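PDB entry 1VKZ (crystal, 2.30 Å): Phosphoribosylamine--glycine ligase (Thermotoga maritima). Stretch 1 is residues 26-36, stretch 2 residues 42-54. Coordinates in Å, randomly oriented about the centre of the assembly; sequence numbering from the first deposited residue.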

# COMPACT_ATOMS: atom_id res chain seq x y z
N ARG A 26 3.68 2.37 -7.91
CA ARG A 26 2.38 2.97 -7.56
C ARG A 26 2.32 4.37 -8.12
O ARG A 26 1.37 4.75 -8.79
CB ARG A 26 2.26 3.01 -6.05
CG ARG A 26 1.09 3.72 -5.43
CD ARG A 26 1.04 3.56 -3.91
NE ARG A 26 2.30 3.93 -3.26
CZ ARG A 26 2.79 3.44 -2.10
NH1 ARG A 26 2.14 2.54 -1.39
NH2 ARG A 26 3.95 3.88 -1.65
N GLU A 27 3.38 5.13 -7.88
CA GLU A 27 3.47 6.50 -8.28
C GLU A 27 3.48 6.58 -9.80
O GLU A 27 2.77 7.39 -10.40
CB GLU A 27 4.72 7.11 -7.69
CG GLU A 27 4.63 7.39 -6.20
CD GLU A 27 4.75 6.18 -5.28
OE1 GLU A 27 5.37 5.14 -5.62
OE2 GLU A 27 4.25 6.27 -4.16
N HIS A 28 4.28 5.72 -10.42
CA HIS A 28 4.36 5.68 -11.86
C HIS A 28 3.04 5.22 -12.44
O HIS A 28 2.58 5.78 -13.41
CB HIS A 28 5.55 4.81 -12.30
CG HIS A 28 5.79 4.81 -13.77
ND1 HIS A 28 6.52 3.82 -14.40
CD2 HIS A 28 5.40 5.66 -14.74
CE1 HIS A 28 6.55 4.07 -15.70
NE2 HIS A 28 5.87 5.17 -15.94
N ALA A 29 2.42 4.22 -11.85
CA ALA A 29 1.10 3.80 -12.30
C ALA A 29 0.08 4.96 -12.22
O ALA A 29 -0.63 5.25 -13.19
CB ALA A 29 0.64 2.62 -11.51
N ILE A 30 0.03 5.64 -11.09
CA ILE A 30 -0.88 6.77 -10.92
C ILE A 30 -0.59 7.88 -11.96
O ILE A 30 -1.49 8.34 -12.65
CB ILE A 30 -0.83 7.29 -9.52
CG1 ILE A 30 -1.43 6.25 -8.56
CG2 ILE A 30 -1.64 8.54 -9.43
CD1 ILE A 30 -1.18 6.53 -7.11
N GLY A 31 0.67 8.21 -12.14
CA GLY A 31 1.05 9.16 -13.18
C GLY A 31 0.79 8.67 -14.58
O GLY A 31 0.61 9.44 -15.47
N TRP A 32 0.84 7.36 -14.77
CA TRP A 32 0.66 6.80 -16.11
C TRP A 32 -0.79 7.03 -16.55
O TRP A 32 -1.03 7.55 -17.62
CB TRP A 32 1.06 5.32 -16.11
CG TRP A 32 0.65 4.56 -17.32
CD1 TRP A 32 1.30 4.50 -18.51
CD2 TRP A 32 -0.52 3.73 -17.45
NE1 TRP A 32 0.61 3.69 -19.39
CE2 TRP A 32 -0.51 3.21 -18.77
CE3 TRP A 32 -1.56 3.36 -16.59
CZ2 TRP A 32 -1.51 2.34 -19.24
CZ3 TRP A 32 -2.56 2.51 -17.07
CH2 TRP A 32 -2.51 2.01 -18.37
N ALA A 33 -1.74 6.70 -15.67
CA ALA A 33 -3.17 6.92 -15.89
C ALA A 33 -3.55 8.37 -16.19
O ALA A 33 -4.32 8.67 -17.12
CB ALA A 33 -3.93 6.46 -14.70
N PHE A 34 -3.03 9.28 -15.40
CA PHE A 34 -3.31 10.70 -15.62
C PHE A 34 -2.79 11.19 -16.97
O PHE A 34 -3.46 11.94 -17.67
CB PHE A 34 -2.73 11.55 -14.48
CG PHE A 34 -3.63 11.62 -13.32
CD1 PHE A 34 -4.72 12.45 -13.34
CD2 PHE A 34 -3.47 10.77 -12.26
CE1 PHE A 34 -5.60 12.49 -12.30
CE2 PHE A 34 -4.35 10.81 -11.19
CZ PHE A 34 -5.41 11.69 -11.21
N ALA A 35 -1.58 10.76 -17.31
CA ALA A 35 -0.94 11.19 -18.53
C ALA A 35 -1.70 10.61 -19.70
O ALA A 35 -1.78 11.24 -20.77
CB ALA A 35 0.53 10.75 -18.53
N LYS A 36 -2.24 9.41 -19.49
CA LYS A 36 -3.05 8.68 -20.47
C LYS A 36 -4.35 9.48 -20.76
O LYS A 36 -4.83 9.50 -21.91
CB LYS A 36 -3.35 7.26 -19.93
CG LYS A 36 -3.72 6.21 -20.97
CD LYS A 36 -3.29 4.81 -20.52
CE LYS A 36 -4.07 3.68 -21.25
NZ LYS A 36 -3.63 3.38 -22.67
N HIS A 42 3.77 15.70 -13.07
CA HIS A 42 5.06 15.92 -12.45
C HIS A 42 5.27 14.92 -11.31
O HIS A 42 4.42 14.75 -10.44
CB HIS A 42 5.15 17.35 -11.95
CG HIS A 42 4.83 18.36 -12.99
ND1 HIS A 42 5.79 18.89 -13.84
CD2 HIS A 42 3.66 18.91 -13.37
CE1 HIS A 42 5.22 19.73 -14.67
NE2 HIS A 42 3.92 19.77 -14.41
N PHE A 43 6.43 14.26 -11.33
CA PHE A 43 6.78 13.32 -10.29
C PHE A 43 7.90 13.87 -9.43
O PHE A 43 8.80 14.55 -9.91
CB PHE A 43 7.25 12.05 -10.90
CG PHE A 43 6.32 11.45 -11.89
CD1 PHE A 43 6.42 11.78 -13.24
CD2 PHE A 43 5.43 10.46 -11.50
CE1 PHE A 43 5.60 11.15 -14.19
CE2 PHE A 43 4.63 9.84 -12.44
CZ PHE A 43 4.73 10.20 -13.81
N TYR A 44 7.83 13.56 -8.14
CA TYR A 44 8.75 14.12 -7.15
C TYR A 44 9.22 13.04 -6.17
O TYR A 44 8.51 12.76 -5.21
CB TYR A 44 8.05 15.20 -6.36
CG TYR A 44 7.46 16.31 -7.19
CD1 TYR A 44 6.23 16.17 -7.81
CD2 TYR A 44 8.13 17.53 -7.33
CE1 TYR A 44 5.69 17.20 -8.57
CE2 TYR A 44 7.59 18.57 -8.10
CZ TYR A 44 6.38 18.38 -8.69
OH TYR A 44 5.86 19.37 -9.42
N PRO A 45 10.39 12.42 -6.37
CA PRO A 45 11.29 12.64 -7.51
C PRO A 45 11.13 11.71 -8.70
O PRO A 45 11.91 11.77 -9.63
CB PRO A 45 12.66 12.43 -6.88
CG PRO A 45 12.41 11.37 -5.87
CD PRO A 45 10.99 11.51 -5.40
N GLY A 46 10.13 10.85 -8.71
CA GLY A 46 10.05 9.82 -9.72
C GLY A 46 11.28 8.91 -9.80
O GLY A 46 12.01 8.70 -8.82
N ASN A 47 11.48 8.36 -11.00
CA ASN A 47 12.60 7.52 -11.34
C ASN A 47 12.78 7.53 -12.86
O ASN A 47 12.06 8.20 -13.56
CB ASN A 47 12.32 6.12 -10.83
CG ASN A 47 11.01 5.59 -11.32
OD1 ASN A 47 10.80 5.48 -12.54
ND2 ASN A 47 10.10 5.29 -10.39
N ALA A 48 13.72 6.77 -13.38
CA ALA A 48 14.05 6.85 -14.81
C ALA A 48 12.92 6.37 -15.75
O ALA A 48 12.92 6.68 -16.94
CB ALA A 48 15.39 6.08 -15.09
N GLY A 49 11.99 5.59 -15.21
CA GLY A 49 10.85 5.12 -15.96
C GLY A 49 9.77 6.15 -16.05
O GLY A 49 8.98 6.14 -17.00
N THR A 50 9.69 7.05 -15.06
CA THR A 50 8.56 7.99 -14.97
C THR A 50 8.71 9.13 -15.94
O THR A 50 7.76 9.87 -16.20
CB THR A 50 8.35 8.48 -13.53
OG1 THR A 50 9.55 8.97 -12.97
CG2 THR A 50 8.02 7.35 -12.62
N LYS A 51 9.91 9.26 -16.50
CA LYS A 51 10.17 10.17 -17.62
C LYS A 51 9.29 9.88 -18.85
O LYS A 51 9.08 10.76 -19.67
CB LYS A 51 11.66 10.15 -18.00
CG LYS A 51 12.56 10.80 -16.94
CD LYS A 51 13.97 11.11 -17.48
CE LYS A 51 14.95 11.62 -16.39
NZ LYS A 51 14.46 12.84 -15.67
N ARG A 52 8.77 8.66 -18.99
CA ARG A 52 7.91 8.30 -20.13
C ARG A 52 6.60 9.03 -20.13
O ARG A 52 6.01 9.26 -21.17
CB ARG A 52 7.54 6.83 -20.10
CG ARG A 52 8.68 5.86 -20.18
CD ARG A 52 8.24 4.45 -19.98
NE ARG A 52 9.27 3.55 -20.47
CZ ARG A 52 9.05 2.33 -20.95
NH1 ARG A 52 7.82 1.83 -21.01
NH2 ARG A 52 10.09 1.62 -21.37
N ASP A 53 6.11 9.34 -18.94
CA ASP A 53 4.76 9.82 -18.78
C ASP A 53 4.70 11.19 -18.12
O ASP A 53 3.64 11.75 -18.01
CB ASP A 53 3.98 8.76 -18.04
CG ASP A 53 4.06 7.42 -18.76
OD1 ASP A 53 3.77 7.44 -19.98
OD2 ASP A 53 4.47 6.34 -18.25
N GLY A 54 5.83 11.75 -17.73
CA GLY A 54 5.85 13.11 -17.18
C GLY A 54 7.27 13.58 -16.92
O GLY A 54 8.21 12.96 -17.37

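The helix of residues 26-36 packs against Phe 43 of a strand and the loop and 3-10 segment further on, burying 369 Å² summed over both sides. The contact centres on one polar pair, His 28 and Asp 53, set among small and hydrophobic groups.

His 28 adopts the t rotamer (chi1 -175°). Its CA-to-CB bond points sideways, yet this rotamer, with chi2 at -160°, brings the far side of the imidazole up to stretch 2. There His 28 NE2 donates a hydrogen bond to Asp 53 OD2, 2.9 Å away with an N-H...O angle of 151°. The acceptor lies near the ring plane, as an in-plane N-H requires. Because ND1 is hydrogen-bonded elsewhere in the structure, both ring nitrogens of this buried histidine are satisfied. The ring also serves as a packing surface: Thr 50 CA sits over one face in a CH-pi contact, 4.2 Å from the centroid of the His 28 ring and 21° off the normal, while Thr 50 CG2 lies 3.6 Å from His 28 CB.

The CA-to-CB bond of Asp 53 points toward the helix, and its m rotamer (chi1 -55°) places OD2 within reach of the imidazole. Asp 53 OD2 also lies at the edge of the Trp 32 indole, 3.7 Å from Trp 32 CD1; that side chain, like His 28 one turn earlier, is in the t rotamer. Further along the helix, Ala 35 CB approaches Asp 53 O to 3.3 Å, and Ala 35 CB and Asp 53 CB are 4.0 Å apart. The short methyl side chain suits so close a backbone approach.

Phe 43 adds a large hydrophobic ring to the contact. In its m rotamer (chi1 -53°) the ring reaches the helix backbone, with Phe 43 CE2 3.7 Å from both Gly 31 CA and Glu 27 O, the latter near the ring plane. Gly 31 makes room for it: an ideal CB there would lie 2.2 Å from Phe 43 CE2, a clear clash.

Asn 47, in the p rotamer (chi1 54°), turns its side chain back so that Asn 47 OD1 accepts a hydrogen bond from Gly 49 N at 2.9 Å and a weak one from Thr 50 N at 3.2 Å, bracing the entry to the 3-10 segment 50-52. Near the beginning of stretch 1, the CA-to-CB bond of Glu 27 points toward stretch 2, but its end leads away, and Glu 27 OE2 forms a salt bridge with Arg 26 NE at 3.2 Å.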